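Local atomic coordinates of MAGE domain-containing protein (Xenopus laevis, PDB entry 7DG2), a protein that probably serves as the Nse3 subunit of the Smc5/6 complex, where it pairs with Nse1 to bind and shape Nse4. Residues B[96-101]-B[147-152]; B[120-125]-B[140-145]; B[171-176]-B[181-186]; B[67-70]-B[76-79]; B[159-162]-B[167-170]. All blocks are in the same frame, centred on the assembly; numbering follows the deposited sequence.

In the fold
The chain has two three-stranded antiparallel sheets, consistent with the paired winged-helix units of a MAGE homology domain. Contact 4 lies in the hairpin of one sheet and contact 5 in that of the other, with centres about 27 Å apart. Contacts 1 and 2 share helix 142-152 and touch through Leu101 and Leu145, CD2 to CD2 at 3.7 Å, their centres about 10 Å apart. Contact 3 continues from strand 169-173, also used by contact 5, and packs against contact 2 through Phe171. It also meets contact 4, where Gln175 NE2 probably bonds to Asp70 OD2. The Nse4 chain borders contacts 1 to 4, while contact 5 touches no other chain of the assembly.

Contact 1: B[96-101]-B[147-152]; sequences TSKLGL and TEEFVK
Lys98 reaches across to Glu149 with its chain fully extended beyond CG, and the two side chains meet nearly perpendicular to each other. The ammonium NZ of Lys98 meets OE1 of Glu149 at 2.8 Å, taking the syn lone pair, on the side of the other oxygen. OE2 of Glu149 stays farther from that NZ, at 3.7 Å, so this salt bridge uses one oxygen rather than both. Glu149 sets its CG anti to the backbone N (chi1 178°) and runs on extended towards the lysine. The helices behind these groups, 94-111 and 142-152, belong to the MAGE homology domain, and their short segments cross almost perpendicularly at -93° with axes 12.4 Å apart. Such a separation is bridged by long side chains. Beside the ion pair, Phe150 brings CZ to 3.6 Å from Lys98 O, its ring set obliquely to that carbonyl. CE2 of Phe150 meets CD2 of Leu101 at 4.3 Å, while Leu145 packs on both residues. With an alanine at Lys98 the Glu149 carboxylate would probably lose its cationic mate and be freer to turn. Leu101 also packs on Trp51 of the Nse4 chain.

Contact 2: B[120-125]-B[140-145]; sequences AIWEML and GDVKKL
Trp122 drives the six-membered end of its indole from helix 118-127 against the first turn of helix 142-152, joining two helices of a domain whose family belongs to the helix-turn-helix clan. CH2 of Trp122 lies 3.7 Å from Val142 O, with the carbonyl oxygen at the ring edge and near the ring plane. Next to it, CZ3 of Trp122 touches CG1 of Val142 at 4.0 Å. That methyl is anti to the valine's backbone N (chi1 -172°), which directs it at the indole, and the two side chains overlap while running in opposing senses. Lys143 passes transversely to the indole and lays its CD 4.2 Å from CZ2 of Trp122, its chain bent at chi2.

Farther out, the polar ends of Trp122 and Lys143 converge on one carboxylate oxygen: OE2 of Glu118 accepts from NE1 of the indole and pairs with the lysine ammonium, tying the turn that carries Lys143 to the tryptophan. Pro132 and Val146 also pack on the indole. The helix start that presents Val142 and Lys143 is N-capped by Asp141, whose OD1 accepts from Lys144 N at 3.0 Å, 63° out of the carboxylate plane.

Contact 3: B[171-176]-B[181-186]; sequences FRWGQR and TSKMKV
Trp173 ends strand 169-173 and packs on the start of helix 183-193, which follows it in the chain after the short helix 175-180, a strand-to-helix junction within the MAGE homology domain. From CB, which points toward the later segment, the side chain leaves with CG anti to the carbonyl carbon (chi1 -74°), carrying the long axis of the indole to that helix. Midway, NE1 is occupied by the carbonyl of Leu106, a bond to helix 94-111 that should help fix the rotation of the ring. The benzo edge then does the touching. CZ2 lies 3.6 Å from CG2 of Val186, and CH2 is about as near the same methyl, which approaches obliquely from the opposite direction. CH2 also meets Ser182 O at 3.5 Å, the oxygen lying at the ring edge near its plane. CZ3, the corner beyond, approaches Ser182 C at 3.8 Å and has CG2 of Thr181 4.2 Å away. Thr181 sends its hydroxyl elsewhere, to Tyr61 O of the Nse4 chain. The backbone met by the indole is itself held in place: Ser182 O accepts from Val186 N at 3.0 Å, and Ser182 OG caps the helix by accepting from Lys185 N at 3.0 Å, with an N-H...O angle of 167°.

Contact 4: B[67-70]-B[76-79]; sequences EEID and YILT
Glu67 and Thr79 meet through their side chains at about a right angle, with OG1 of Thr79 donating a short bond of 2.5 Å to OE2 of Glu67. The oxygen receives it on its anti lone pair, away from the other carboxylate oxygen. Glu67 turns CG anti to its carbonyl carbon and extends, while the threonine hydroxyl sits between backbone N and carbonyl carbon (chi1 64°), and these settings bring the two groups together. Beneath them, Glu67 and Ile77 form an antiparallel hydrogen-bonded pair of the hairpin 64-70/75-80, in the wing position of a winged-helix fold. Ile77 N reaches Glu67 O at 2.8 Å, and the reverse bond runs from Glu67 N to Ile77 O.

Ile69 lies athwart Ile77. Both hold CG1 between backbone N and carbonyl carbon, with CG2 anti to the carbonyl carbon, and in this setting CG2 of Ile69 rests 3.6 Å from CD1 of Ile77. In the next, non-hydrogen-bonded pair, Glu68 with Tyr76, the tyrosine ring has Glu67 O at its edge and in its plane, and its CD1 lies 3.8 Å from Glu68 CA. One water links Tyr76 OH, at 2.6 Å, to Glu68 OE2, which also bonds to His74.

A leucine in place of Glu67 would probably leave the Thr79 hydroxyl without its acceptor and free to turn. Glu67 OE2 also forms a long, weak ion pair with Lys63 of the Nse4 chain, so the Thr79 hydroxyl probably does more than that lysine to fix the rotation of the carboxylate.

Contact 5: B[159-162]-B[167-170]; sequences NKVP and VEYE
Glu168 O is gripped by Val161 N at 2.7 Å, in a bond almost straight at hydrogen (178°) though tilted 22° from the carbonyl plane, and a CA-H of Lys160 leans on the same oxygen. This bond lies at the loop end of the antiparallel hairpin 156-160/169-173, which occupies the wing position of a winged-helix fold. Deeper in, Asn159 and Glu170 form a hydrogen-bonded pair: each backbone N reaches the other residue's O at 2.9 Å. Asn159 O is shared as well, with Tyr169 CA 3.3 Å away in a CA-H...O contact.

Lys160 runs alongside Tyr169 in the same sense. The lysine lays its aliphatic chain obliquely along the ring, with CG 3.4 Å from CE2 of Tyr169 and CE 3.2 Å from OH of Tyr169. Tyr158 also stacks on this tyrosine. Val161, with CG2 anti to its carbonyl carbon, brings that methyl to 3.6 Å from OE1 of Glu170, the valine set crosswise to the glutamate chain. Glu170 holds CG between its backbone N and carbonyl carbon (chi1 59°), which folds the chain over Asn159 O and Val161. Beyond it, Asn159 ND2 is hydrogen-bonded to Glu157 OE1 and also donates to a water, which in turn donates to OE2 of Glu170 at 3.1 Å.

Contact 1: B[96-101]-B[147-152]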
# COMPACT_ATOMS: atom_id res chain seq x y z
N THR B 96 -4.39 -1.95 8.43
CA THR B 96 -4.14 -2.71 9.64
C THR B 96 -5.34 -2.65 10.57
O THR B 96 -5.83 -3.68 11.05
CB THR B 96 -2.88 -2.18 10.34
OG1 THR B 96 -1.79 -2.15 9.41
CG2 THR B 96 -2.53 -3.05 11.52
N SER B 97 -5.85 -1.45 10.83
CA SER B 97 -7.01 -1.32 11.71
C SER B 97 -8.22 -2.08 11.17
O SER B 97 -8.96 -2.71 11.94
CB SER B 97 -7.34 0.16 11.91
OG SER B 97 -6.31 0.79 12.63
N LYS B 98 -8.43 -2.04 9.86
CA LYS B 98 -9.57 -2.74 9.28
C LYS B 98 -9.46 -4.24 9.51
O LYS B 98 -10.48 -4.90 9.72
CB LYS B 98 -9.68 -2.46 7.78
CG LYS B 98 -10.17 -1.07 7.43
CD LYS B 98 -10.07 -0.86 5.92
CE LYS B 98 -10.53 0.53 5.53
NZ LYS B 98 -10.59 0.67 4.04
N LEU B 99 -8.24 -4.79 9.48
CA LEU B 99 -8.11 -6.23 9.71
C LEU B 99 -8.41 -6.59 11.15
O LEU B 99 -8.94 -7.67 11.42
CB LEU B 99 -6.70 -6.71 9.33
CG LEU B 99 -6.59 -8.23 9.22
CD1 LEU B 99 -7.31 -8.70 7.96
CD2 LEU B 99 -5.15 -8.66 9.21
N GLY B 100 -8.08 -5.70 12.09
CA GLY B 100 -8.51 -5.90 13.47
C GLY B 100 -10.02 -6.04 13.57
O GLY B 100 -10.53 -6.96 14.22
N LEU B 101 -10.75 -5.14 12.92
CA LEU B 101 -12.21 -5.21 12.96
C LEU B 101 -12.71 -6.49 12.29
O LEU B 101 -13.56 -7.20 12.83
CB LEU B 101 -12.83 -3.98 12.29
CG LEU B 101 -14.34 -4.05 12.11
CD1 LEU B 101 -15.04 -4.20 13.45
CD2 LEU B 101 -14.85 -2.81 11.38
N THR B 147 -20.70 -4.23 5.52
CA THR B 147 -21.69 -4.88 4.66
C THR B 147 -21.39 -4.72 3.17
O THR B 147 -22.01 -5.42 2.36
CB THR B 147 -23.10 -4.33 4.93
OG1 THR B 147 -23.19 -2.96 4.51
CG2 THR B 147 -23.43 -4.43 6.41
N GLU B 148 -20.48 -3.84 2.79
CA GLU B 148 -20.16 -3.64 1.38
C GLU B 148 -18.69 -3.93 1.09
O GLU B 148 -18.39 -4.84 0.32
CB GLU B 148 -20.54 -2.22 0.93
CG GLU B 148 -22.03 -1.90 1.10
CD GLU B 148 -22.43 -0.52 0.58
OE1 GLU B 148 -21.72 0.03 -0.29
OE2 GLU B 148 -23.46 0.00 1.05
N GLU B 149 -17.77 -3.20 1.72
CA GLU B 149 -16.35 -3.35 1.40
C GLU B 149 -15.85 -4.76 1.71
O GLU B 149 -15.27 -5.42 0.84
CB GLU B 149 -15.52 -2.31 2.15
CG GLU B 149 -14.01 -2.42 1.90
CD GLU B 149 -13.24 -1.20 2.41
OE1 GLU B 149 -12.06 -1.34 2.79
OE2 GLU B 149 -13.84 -0.10 2.43
N PHE B 150 -16.06 -5.23 2.94
CA PHE B 150 -15.64 -6.59 3.29
C PHE B 150 -16.34 -7.63 2.43
O PHE B 150 -15.78 -8.70 2.17
CB PHE B 150 -15.92 -6.88 4.76
CG PHE B 150 -15.00 -6.18 5.73
CD1 PHE B 150 -13.79 -5.63 5.33
CD2 PHE B 150 -15.35 -6.11 7.08
CE1 PHE B 150 -12.95 -5.02 6.25
CE2 PHE B 150 -14.53 -5.48 8.00
CZ PHE B 150 -13.32 -4.94 7.59
N VAL B 151 -17.56 -7.34 1.96
CA VAL B 151 -18.30 -8.32 1.18
C VAL B 151 -17.78 -8.39 -0.25
O VAL B 151 -17.60 -9.48 -0.81
CB VAL B 151 -19.80 -8.00 1.26
CG1 VAL B 151 -20.59 -8.93 0.36
CG2 VAL B 151 -20.28 -8.16 2.69
N LYS B 152 -17.51 -7.23 -0.86
CA LYS B 152 -16.96 -7.20 -2.22
C LYS B 152 -15.54 -7.76 -2.26
O LYS B 152 -15.12 -8.29 -3.29
CB LYS B 152 -17.00 -5.79 -2.77
CG LYS B 152 -18.42 -5.30 -3.06
CD LYS B 152 -18.57 -3.83 -2.76
CE LYS B 152 -17.58 -2.99 -3.54
NZ LYS B 152 -17.66 -1.55 -3.14

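Contact 2: B[120-125]-B[140-145]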
# COMPACT_ATOMS: atom_id res chain seq x y z
N ALA B 120 -26.56 -9.71 15.86
CA ALA B 120 -25.57 -10.15 16.83
C ALA B 120 -24.23 -9.47 16.60
O ALA B 120 -23.51 -9.17 17.56
CB ALA B 120 -25.41 -11.67 16.77
N ILE B 121 -23.87 -9.21 15.34
CA ILE B 121 -22.60 -8.56 15.06
C ILE B 121 -22.61 -7.11 15.54
O ILE B 121 -21.66 -6.65 16.19
CB ILE B 121 -22.27 -8.68 13.56
CG1 ILE B 121 -21.82 -10.11 13.26
CG2 ILE B 121 -21.23 -7.64 13.13
CD1 ILE B 121 -21.34 -10.35 11.87
N TRP B 122 -23.68 -6.36 15.25
CA TRP B 122 -23.70 -4.98 15.72
C TRP B 122 -23.83 -4.91 17.24
O TRP B 122 -23.29 -3.98 17.86
CB TRP B 122 -24.82 -4.19 15.05
CG TRP B 122 -24.60 -4.06 13.59
CD1 TRP B 122 -25.40 -4.53 12.59
CD2 TRP B 122 -23.46 -3.45 12.94
NE1 TRP B 122 -24.85 -4.23 11.36
CE2 TRP B 122 -23.66 -3.57 11.55
CE3 TRP B 122 -22.31 -2.80 13.41
CZ2 TRP B 122 -22.76 -3.07 10.62
CZ3 TRP B 122 -21.40 -2.31 12.47
CH2 TRP B 122 -21.63 -2.45 11.10
N GLU B 123 -24.50 -5.87 17.85
CA GLU B 123 -24.60 -5.90 19.31
C GLU B 123 -23.22 -6.04 19.94
O GLU B 123 -22.86 -5.30 20.87
CB GLU B 123 -25.53 -7.04 19.72
CG GLU B 123 -25.59 -7.35 21.20
CD GLU B 123 -26.59 -8.45 21.50
OE1 GLU B 123 -27.51 -8.22 22.32
OE2 GLU B 123 -26.48 -9.54 20.89
N MET B 124 -22.42 -6.99 19.43
CA MET B 124 -21.04 -7.13 19.88
C MET B 124 -20.24 -5.85 19.63
O MET B 124 -19.58 -5.33 20.54
CB MET B 124 -20.38 -8.32 19.18
CG MET B 124 -18.89 -8.49 19.50
SD MET B 124 -18.12 -9.91 18.66
CE MET B 124 -18.19 -9.35 16.96
N LEU B 125 -20.29 -5.34 18.40
CA LEU B 125 -19.45 -4.19 18.06
C LEU B 125 -19.83 -2.95 18.86
O LEU B 125 -18.98 -2.07 19.07
CB LEU B 125 -19.53 -3.90 16.57
CG LEU B 125 -18.93 -4.98 15.66
CD1 LEU B 125 -18.86 -4.50 14.23
CD2 LEU B 125 -17.54 -5.38 16.17
N GLY B 140 -14.88 5.45 9.86
CA GLY B 140 -15.84 6.22 9.10
C GLY B 140 -17.21 5.56 9.04
O GLY B 140 -17.84 5.34 10.08
N ASP B 141 -17.67 5.24 7.83
CA ASP B 141 -18.96 4.58 7.64
C ASP B 141 -18.75 3.08 7.86
O ASP B 141 -18.39 2.36 6.93
CB ASP B 141 -19.50 4.89 6.25
CG ASP B 141 -20.87 4.28 5.99
OD1 ASP B 141 -21.32 3.41 6.77
OD2 ASP B 141 -21.51 4.67 4.99
N VAL B 142 -19.03 2.60 9.07
CA VAL B 142 -18.75 1.21 9.41
C VAL B 142 -19.79 0.27 8.82
O VAL B 142 -19.49 -0.90 8.53
CB VAL B 142 -18.66 1.03 10.94
CG1 VAL B 142 -18.17 -0.37 11.28
CG2 VAL B 142 -17.74 2.08 11.54
N LYS B 143 -21.03 0.75 8.65
CA LYS B 143 -22.04 -0.03 7.94
C LYS B 143 -21.56 -0.37 6.54
O LYS B 143 -21.70 -1.52 6.08
CB LYS B 143 -23.36 0.75 7.88
CG LYS B 143 -24.43 0.09 7.04
CD LYS B 143 -25.08 -1.08 7.75
CE LYS B 143 -26.37 -1.48 7.04
NZ LYS B 143 -27.09 -2.57 7.74
N LYS B 144 -21.01 0.61 5.83
CA LYS B 144 -20.51 0.35 4.48
C LYS B 144 -19.26 -0.51 4.50
O LYS B 144 -19.08 -1.38 3.63
CB LYS B 144 -20.25 1.67 3.76
CG LYS B 144 -19.97 1.50 2.27
CD LYS B 144 -20.21 2.80 1.51
CE LYS B 144 -19.31 3.90 2.03
NZ LYS B 144 -17.88 3.51 1.97
N LEU B 145 -18.36 -0.28 5.46
CA LEU B 145 -17.15 -1.10 5.55
C LEU B 145 -17.50 -2.57 5.74
O LEU B 145 -16.95 -3.44 5.05
CB LEU B 145 -16.27 -0.61 6.71
CG LEU B 145 -15.03 -1.45 7.01
CD1 LEU B 145 -14.12 -1.47 5.79
CD2 LEU B 145 -14.29 -0.91 8.23

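Contact 3: B[171-176]-B[181-186]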
# COMPACT_ATOMS: atom_id res chain seq x y z
N PHE B 171 -24.42 -13.24 8.48
CA PHE B 171 -23.06 -13.22 7.96
C PHE B 171 -22.43 -14.60 8.04
O PHE B 171 -22.62 -15.33 9.01
CB PHE B 171 -22.19 -12.25 8.76
CG PHE B 171 -22.43 -10.80 8.47
CD1 PHE B 171 -21.75 -10.17 7.44
CD2 PHE B 171 -23.27 -10.05 9.28
CE1 PHE B 171 -21.92 -8.81 7.21
CE2 PHE B 171 -23.44 -8.70 9.06
CZ PHE B 171 -22.78 -8.08 8.03
N ARG B 172 -21.64 -14.93 7.02
CA ARG B 172 -20.74 -16.08 7.05
C ARG B 172 -19.36 -15.61 6.60
O ARG B 172 -19.21 -14.52 6.06
CB ARG B 172 -21.23 -17.21 6.13
CG ARG B 172 -22.68 -17.62 6.34
CD ARG B 172 -23.05 -18.81 5.45
NE ARG B 172 -22.19 -19.97 5.73
CZ ARG B 172 -22.47 -20.88 6.66
NH1 ARG B 172 -23.57 -20.78 7.38
NH2 ARG B 172 -21.64 -21.90 6.86
N TRP B 173 -18.35 -16.46 6.81
CA TRP B 173 -17.05 -16.21 6.20
C TRP B 173 -17.17 -16.23 4.68
O TRP B 173 -17.86 -17.09 4.11
CB TRP B 173 -16.02 -17.26 6.60
CG TRP B 173 -15.49 -17.19 7.99
CD1 TRP B 173 -16.08 -16.64 9.09
CD2 TRP B 173 -14.24 -17.74 8.43
NE1 TRP B 173 -15.26 -16.80 10.19
CE2 TRP B 173 -14.13 -17.47 9.81
CE3 TRP B 173 -13.20 -18.43 7.79
CZ2 TRP B 173 -13.01 -17.86 10.56
CZ3 TRP B 173 -12.09 -18.81 8.54
CH2 TRP B 173 -12.01 -18.53 9.92
N GLY B 174 -16.46 -15.30 4.01
CA GLY B 174 -16.33 -15.33 2.57
C GLY B 174 -15.14 -16.17 2.10
O GLY B 174 -14.29 -16.59 2.88
N GLN B 175 -15.09 -16.37 0.77
CA GLN B 175 -14.06 -17.20 0.17
C GLN B 175 -12.66 -16.66 0.44
O GLN B 175 -11.71 -17.44 0.60
CB GLN B 175 -14.31 -17.30 -1.34
CG GLN B 175 -15.59 -18.06 -1.74
CD GLN B 175 -16.11 -17.66 -3.13
OE1 GLN B 175 -15.97 -16.50 -3.55
NE2 GLN B 175 -16.73 -18.61 -3.83
N ARG B 176 -12.50 -15.34 0.50
CA ARG B 176 -11.16 -14.81 0.77
C ARG B 176 -10.71 -15.14 2.19
O ARG B 176 -9.52 -15.42 2.41
CB ARG B 176 -11.12 -13.30 0.53
CG ARG B 176 -9.74 -12.71 0.80
CD ARG B 176 -9.70 -11.20 0.60
NE ARG B 176 -9.77 -10.78 -0.80
CZ ARG B 176 -8.74 -10.73 -1.64
NH1 ARG B 176 -7.53 -11.11 -1.25
NH2 ARG B 176 -8.93 -10.31 -2.89
N THR B 181 -6.93 -16.92 5.95
CA THR B 181 -6.77 -17.41 7.32
C THR B 181 -7.42 -18.79 7.40
O THR B 181 -7.63 -19.47 6.39
CB THR B 181 -7.30 -16.36 8.33
OG1 THR B 181 -6.89 -16.71 9.66
CG2 THR B 181 -8.83 -16.24 8.29
N SER B 182 -7.69 -19.26 8.61
CA SER B 182 -8.27 -20.58 8.79
C SER B 182 -9.06 -20.58 10.09
O SER B 182 -8.87 -19.72 10.95
CB SER B 182 -7.21 -21.68 8.83
OG SER B 182 -6.51 -21.66 10.07
N LYS B 183 -9.93 -21.57 10.24
CA LYS B 183 -10.66 -21.68 11.50
C LYS B 183 -9.70 -21.85 12.68
O LYS B 183 -9.90 -21.24 13.73
CB LYS B 183 -11.65 -22.84 11.44
CG LYS B 183 -12.85 -22.58 10.54
CD LYS B 183 -13.75 -23.80 10.53
CE LYS B 183 -15.02 -23.56 9.73
NZ LYS B 183 -15.87 -24.81 9.69
N MET B 184 -8.65 -22.66 12.52
CA MET B 184 -7.73 -22.89 13.63
C MET B 184 -6.95 -21.63 13.97
O MET B 184 -6.74 -21.32 15.14
CB MET B 184 -6.79 -24.06 13.32
CG MET B 184 -5.91 -24.47 14.50
SD MET B 184 -6.90 -25.04 15.90
CE MET B 184 -7.36 -26.69 15.35
N LYS B 185 -6.52 -20.88 12.95
CA LYS B 185 -5.84 -19.62 13.22
C LYS B 185 -6.75 -18.64 13.96
O LYS B 185 -6.30 -17.96 14.88
CB LYS B 185 -5.35 -19.00 11.91
CG LYS B 185 -4.18 -19.72 11.25
CD LYS B 185 -2.89 -19.52 12.02
CE LYS B 185 -1.69 -19.98 11.19
NZ LYS B 185 -0.42 -20.03 11.98
N VAL B 186 -8.02 -18.55 13.56
CA VAL B 186 -8.93 -17.64 14.25
C VAL B 186 -9.17 -18.11 15.68
O VAL B 186 -9.22 -17.31 16.62
CB VAL B 186 -10.24 -17.48 13.46
CG1 VAL B 186 -11.26 -16.70 14.27
CG2 VAL B 186 -9.97 -16.77 12.12

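Contact 4: B[67-70]-B[76-79]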
# COMPACT_ATOMS: atom_id res chain seq x y z
N GLU B 67 -4.35 -17.86 -6.11
CA GLU B 67 -5.30 -18.86 -5.63
C GLU B 67 -6.69 -18.60 -6.23
O GLU B 67 -7.15 -17.46 -6.27
CB GLU B 67 -5.39 -18.89 -4.10
CG GLU B 67 -4.06 -19.22 -3.39
CD GLU B 67 -4.25 -19.71 -1.96
OE1 GLU B 67 -5.13 -20.58 -1.73
OE2 GLU B 67 -3.54 -19.23 -1.07
N GLU B 68 -7.35 -19.66 -6.67
CA GLU B 68 -8.72 -19.55 -7.17
C GLU B 68 -9.67 -19.68 -5.99
O GLU B 68 -9.61 -20.67 -5.25
CB GLU B 68 -8.98 -20.64 -8.21
CG GLU B 68 -10.30 -20.53 -8.94
CD GLU B 68 -10.45 -21.60 -10.01
OE1 GLU B 68 -10.39 -22.81 -9.67
OE2 GLU B 68 -10.62 -21.24 -11.20
N ILE B 69 -10.54 -18.68 -5.79
CA ILE B 69 -11.47 -18.73 -4.67
C ILE B 69 -12.89 -19.09 -5.09
O ILE B 69 -13.72 -19.39 -4.22
CB ILE B 69 -11.49 -17.41 -3.88
CG1 ILE B 69 -12.03 -16.27 -4.74
CG2 ILE B 69 -10.09 -17.11 -3.34
CD1 ILE B 69 -12.31 -15.02 -3.97
N ASP B 70 -13.20 -19.07 -6.38
CA ASP B 70 -14.46 -19.58 -6.89
C ASP B 70 -14.16 -20.43 -8.11
O ASP B 70 -13.64 -19.91 -9.11
CB ASP B 70 -15.43 -18.44 -7.24
CG ASP B 70 -16.80 -18.94 -7.67
OD1 ASP B 70 -16.92 -19.51 -8.77
OD2 ASP B 70 -17.76 -18.80 -6.87
N TYR B 76 -9.63 -15.17 -9.05
CA TYR B 76 -8.36 -15.36 -8.35
C TYR B 76 -8.14 -14.28 -7.30
O TYR B 76 -8.67 -13.18 -7.40
CB TYR B 76 -7.18 -15.28 -9.31
CG TYR B 76 -7.19 -16.29 -10.44
CD1 TYR B 76 -7.37 -17.64 -10.20
CD2 TYR B 76 -7.00 -15.88 -11.75
CE1 TYR B 76 -7.37 -18.56 -11.25
CE2 TYR B 76 -6.98 -16.78 -12.80
CZ TYR B 76 -7.17 -18.12 -12.55
OH TYR B 76 -7.16 -19.01 -13.60
N ILE B 77 -7.32 -14.62 -6.30
CA ILE B 77 -6.75 -13.64 -5.38
C ILE B 77 -5.25 -13.93 -5.27
O ILE B 77 -4.75 -14.94 -5.77
CB ILE B 77 -7.40 -13.68 -3.98
CG1 ILE B 77 -7.11 -15.01 -3.28
CG2 ILE B 77 -8.91 -13.43 -4.06
CD1 ILE B 77 -7.53 -15.01 -1.81
N LEU B 78 -4.54 -13.03 -4.59
CA LEU B 78 -3.13 -13.21 -4.29
C LEU B 78 -2.98 -13.38 -2.79
O LEU B 78 -3.45 -12.54 -2.03
CB LEU B 78 -2.30 -12.01 -4.78
CG LEU B 78 -2.28 -11.73 -6.28
CD1 LEU B 78 -1.53 -10.43 -6.54
CD2 LEU B 78 -1.64 -12.89 -7.04
N THR B 79 -2.33 -14.47 -2.35
CA THR B 79 -2.05 -14.69 -0.94
C THR B 79 -0.55 -14.76 -0.72
O THR B 79 0.24 -14.86 -1.66
CB THR B 79 -2.71 -15.98 -0.41
OG1 THR B 79 -2.13 -17.11 -1.07
CG2 THR B 79 -4.22 -15.96 -0.65
O HOH W 1 -8.30 -21.24 -13.00

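Contact 5: B[159-162]-B[167-170]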
# COMPACT_ATOMS: atom_id res chain seq x y z
N ASN B 159 -25.98 -12.37 3.65
CA ASN B 159 -27.06 -13.13 3.03
C ASN B 159 -28.39 -12.85 3.70
O ASN B 159 -28.47 -12.76 4.93
CB ASN B 159 -26.76 -14.63 3.08
CG ASN B 159 -25.45 -15.00 2.41
OD1 ASN B 159 -25.10 -14.43 1.38
ND2 ASN B 159 -24.72 -15.95 3.00
N LYS B 160 -29.44 -12.72 2.89
CA LYS B 160 -30.78 -12.59 3.45
C LYS B 160 -31.16 -13.87 4.19
O LYS B 160 -30.93 -14.98 3.71
CB LYS B 160 -31.80 -12.31 2.35
CG LYS B 160 -31.74 -10.90 1.79
CD LYS B 160 -32.63 -10.75 0.56
CE LYS B 160 -32.54 -9.35 -0.01
NZ LYS B 160 -33.39 -9.19 -1.21
N VAL B 161 -31.73 -13.71 5.39
CA VAL B 161 -32.21 -14.87 6.13
C VAL B 161 -33.47 -15.35 5.43
O VAL B 161 -34.43 -14.57 5.29
CB VAL B 161 -32.46 -14.53 7.61
CG1 VAL B 161 -32.96 -15.77 8.34
CG2 VAL B 161 -31.19 -14.01 8.27
N PRO B 162 -33.52 -16.59 4.96
CA PRO B 162 -34.67 -17.02 4.15
C PRO B 162 -35.93 -17.13 4.99
O PRO B 162 -35.89 -17.54 6.16
CB PRO B 162 -34.23 -18.39 3.61
CG PRO B 162 -33.21 -18.88 4.60
CD PRO B 162 -32.50 -17.65 5.10
N VAL B 167 -37.29 -8.31 6.45
CA VAL B 167 -36.02 -8.77 5.89
C VAL B 167 -34.91 -8.63 6.92
O VAL B 167 -34.78 -7.60 7.59
CB VAL B 167 -35.69 -8.01 4.59
CG1 VAL B 167 -35.54 -6.51 4.85
CG2 VAL B 167 -34.43 -8.59 3.95
N GLU B 168 -34.13 -9.69 7.08
CA GLU B 168 -33.04 -9.76 8.04
C GLU B 168 -31.85 -10.41 7.36
O GLU B 168 -32.01 -11.26 6.48
CB GLU B 168 -33.47 -10.54 9.29
CG GLU B 168 -32.40 -10.68 10.36
CD GLU B 168 -32.91 -11.40 11.60
OE1 GLU B 168 -32.43 -11.08 12.71
OE2 GLU B 168 -33.79 -12.28 11.46
N TYR B 169 -30.64 -10.02 7.78
CA TYR B 169 -29.42 -10.51 7.17
C TYR B 169 -28.56 -11.27 8.17
O TYR B 169 -28.60 -11.01 9.38
CB TYR B 169 -28.61 -9.36 6.57
CG TYR B 169 -29.19 -8.83 5.28
CD1 TYR B 169 -30.18 -7.86 5.29
CD2 TYR B 169 -28.74 -9.31 4.05
CE1 TYR B 169 -30.71 -7.38 4.11
CE2 TYR B 169 -29.26 -8.83 2.87
CZ TYR B 169 -30.24 -7.86 2.90
OH TYR B 169 -30.77 -7.39 1.72
N GLU B 170 -27.78 -12.22 7.66
CA GLU B 170 -26.81 -12.95 8.46
C GLU B 170 -25.48 -13.02 7.72
O GLU B 170 -25.42 -12.88 6.49
CB GLU B 170 -27.30 -14.36 8.79
CG GLU B 170 -27.59 -15.21 7.57
CD GLU B 170 -28.41 -16.44 7.91
OE1 GLU B 170 -28.82 -16.58 9.08
OE2 GLU B 170 -28.64 -17.26 7.00
O HOH W 2 -26.22 -17.57 5.10
O HOH W 3 -35.16 -11.97 5.48